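Local atomic coordinates of endoglucanase (Uncultured bacterium, PDB entry 3X17), a protein that probably hydrolyses internal beta-1,4-glucosidic bonds of cellulose, as a glycoside hydrolase family 9 endoglucanase. Residues Trp174-Asp179 and Val184-Val189. Numbering follows the deposited sequence.
Sequences WHDAGD and VTTTAV. With ZN (zinc ion), chain C.
Asp-176 and Thr-186 make the direct polar link between the loop 174-179 and the first turns of helix 184-200. Followed outward, the aspartate side chain leaves CB with CG anti to the backbone N (chi1 -172°), which carries the carboxylate over to the helix although the CB itself does not point there. Beyond CG the two oxygens part. OD1 accepts a hydrogen bond of 2.6 Å from Thr-186 OG1. The hydroxyl arrives on the syn side, 20° out of the carboxylate plane. The same OD1 accepts a second hydrogen bond from a water 2.9 Å away. OD2 is engaged outside the two segments, by Tyr-331 OH. Both oxygens of this buried carboxylate are therefore occupied, and its rotation about CB-CG is fixed from two ends. An asparagine here has an NH2 in place of one carboxylate oxygen, and would probably leave either Thr-186 OG1 and the water, or Tyr-331 OH, without its mate.

That water also donates to Thr-187 OG1 (3.1 Å), so solvent extends the link one residue along the helix. A second water accepts from Trp-174 N at 2.9 Å and donates to the same OG1, whose stronger partner is Tyr-183. The methyl of Thr-187 supplies the apolar part: CG2 lies 3.8 Å from Trp-174 CZ3, approaching the indole obliquely, while Thr-187 O sits in the ring plane at its edge. At the far side of the indole, NE1 is bonded to Glu-225. Next along the loop, His-175 turns from the helix and binds zinc through NE2, with Cys-132, Asp-148 and His-149 completing the site. Asp-176 to Asp-179 form the Asp-Ala-Gly-Asp signature of family 9 cellulases, set in their (alpha/alpha)6 barrel, where, as in relatives, the two aspartates probably hold the attacking water.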
loop_
_atom_site.group_PDB
_atom_site.type_symbol
_atom_site.label_atom_id
_atom_site.label_comp_id
_atom_site.label_asym_id
_atom_site.label_seq_id
_atom_site.Cartn_x
_atom_site.Cartn_y
_atom_site.Cartn_z
ATOM N N TRP A 174 -2.278 -13.455 6.506
ATOM C CA TRP A 174 -2.895 -13.049 5.233
ATOM C C TRP A 174 -2.254 -13.751 4.048
ATOM O O TRP A 174 -1.024 -13.728 3.923
ATOM C CB TRP A 174 -2.717 -11.540 5.000
ATOM C CG TRP A 174 -3.332 -10.639 6.060
ATOM C CD1 TRP A 174 -4.625 -10.644 6.494
ATOM C CD2 TRP A 174 -2.652 -9.625 6.829
ATOM N NE1 TRP A 174 -4.795 -9.696 7.484
ATOM C CE2 TRP A 174 -3.608 -9.040 7.689
ATOM C CE3 TRP A 174 -1.344 -9.123 6.835
ATOM C CZ2 TRP A 174 -3.296 -7.978 8.554
ATOM C CZ3 TRP A 174 -1.035 -8.046 7.692
ATOM C CH2 TRP A 174 -2.014 -7.500 8.545
ATOM N N HIS A 175 -3.070 -14.254 3.115
ATOM C CA HIS A 175 -2.561 -14.523 1.765
ATOM C C HIS A 175 -1.910 -13.253 1.233
ATOM O O HIS A 175 -2.480 -12.163 1.369
ATOM C CB HIS A 175 -3.675 -14.970 0.819
ATOM C CG HIS A 175 -4.316 -16.258 1.211
ATOM N ND1 HIS A 175 -5.655 -16.511 1.006
ATOM C CD2 HIS A 175 -3.823 -17.343 1.866
ATOM C CE1 HIS A 175 -5.946 -17.722 1.455
ATOM N NE2 HIS A 175 -4.851 -18.247 1.978
ATOM N N ASP A 176 -0.702 -13.392 0.690
ATOM C CA ASP A 176 0.177 -12.242 0.444
ATOM C C ASP A 176 -0.378 -11.379 -0.673
ATOM O O ASP A 176 -0.183 -10.160 -0.688
ATOM C CB ASP A 176 1.592 -12.698 0.063
ATOM C CG ASP A 176 2.596 -11.527 -0.010
ATOM O OD1 ASP A 176 2.820 -10.911 1.043
ATOM O OD2 ASP A 176 3.161 -11.231 -1.106
ATOM N N ALA A 177 -0.987 -12.016 -1.664
ATOM C CA ALA A 177 -1.196 -11.362 -2.948
ATOM C C ALA A 177 -2.231 -12.117 -3.747
ATOM O O ALA A 177 -3.312 -12.388 -3.248
ATOM C CB ALA A 177 0.132 -11.279 -3.708
ATOM N N GLY A 178 -1.896 -12.487 -4.980
ATOM C CA GLY A 178 -2.723 -13.427 -5.722
ATOM C C GLY A 178 -2.345 -14.898 -5.556
ATOM O O GLY A 178 -2.981 -15.780 -6.146
ATOM N N ASP A 179 -1.249 -15.154 -4.847
ATOM C CA ASP A 179 -0.950 -16.496 -4.383
ATOM C C ASP A 179 -1.414 -16.635 -2.947
ATOM O O ASP A 179 -2.142 -15.770 -2.413
ATOM C CB ASP A 179 0.558 -16.783 -4.461
ATOM C CG ASP A 179 1.367 -15.858 -3.569
ATOM O OD1 ASP A 179 1.030 -14.660 -3.527
ATOM O OD2 ASP A 179 2.311 -16.326 -2.899
ATOM N N VAL A 184 6.750 -12.979 6.015
ATOM C CA VAL A 184 6.927 -12.078 7.140
ATOM C C VAL A 184 7.346 -10.656 6.698
ATOM O O VAL A 184 7.029 -9.657 7.371
ATOM C CB VAL A 184 7.944 -12.620 8.142
ATOM C CG1 VAL A 184 8.414 -11.476 9.061
ATOM C CG2 VAL A 184 7.308 -13.713 8.992
ATOM N N THR A 185 7.987 -10.566 5.536
ATOM C CA THR A 185 8.692 -9.356 5.148
ATOM C C THR A 185 7.669 -8.295 4.727
ATOM O O THR A 185 7.779 -7.131 5.099
ATOM C CB THR A 185 9.721 -9.658 4.006
ATOM O OG1 THR A 185 10.598 -10.729 4.423
ATOM C CG2 THR A 185 10.559 -8.419 3.672
ATOM N N THR A 186 6.592 -8.735 4.084
ATOM C CA THR A 186 5.501 -7.841 3.703
ATOM C C THR A 186 4.464 -7.711 4.814
ATOM O O THR A 186 3.874 -6.646 4.982
ATOM C CB THR A 186 4.784 -8.338 2.416
ATOM O OG1 THR A 186 4.600 -9.755 2.514
ATOM C CG2 THR A 186 5.603 -8.006 1.147
ATOM N N THR A 187 4.193 -8.805 5.523
ATOM C CA THR A 187 3.205 -8.796 6.591
ATOM C C THR A 187 3.576 -7.793 7.665
ATOM O O THR A 187 2.714 -7.068 8.152
ATOM C CB THR A 187 3.012 -10.200 7.270
ATOM O OG1 THR A 187 2.412 -11.093 6.336
ATOM C CG2 THR A 187 2.037 -10.114 8.508
ATOM N N ALA A 188 4.857 -7.741 8.021
ATOM C CA ALA A 188 5.304 -6.849 9.077
ATOM C C ALA A 188 5.232 -5.375 8.660
ATOM O O ALA A 188 4.646 -4.555 9.381
ATOM C CB ALA A 188 6.706 -7.248 9.574
ATOM N N VAL A 189 5.646 -5.043 7.436
ATOM C CA VAL A 189 5.585 -3.627 7.018
ATOM C C VAL A 189 4.148 -3.210 6.747
ATOM O O VAL A 189 3.813 -2.021 6.797
ATOM C CB VAL A 189 6.469 -3.302 5.776
ATOM C CG1 VAL A 189 7.911 -3.689 6.011
ATOM C CG2 VAL A 189 5.909 -3.914 4.474
HETATM ZN ZN ZN C . -4.663 -19.954 3.123
HETATM O O HOH W 1 2.038 -12.259 3.454
HETATM O O HOH W 2 0.619 -13.280 6.565
#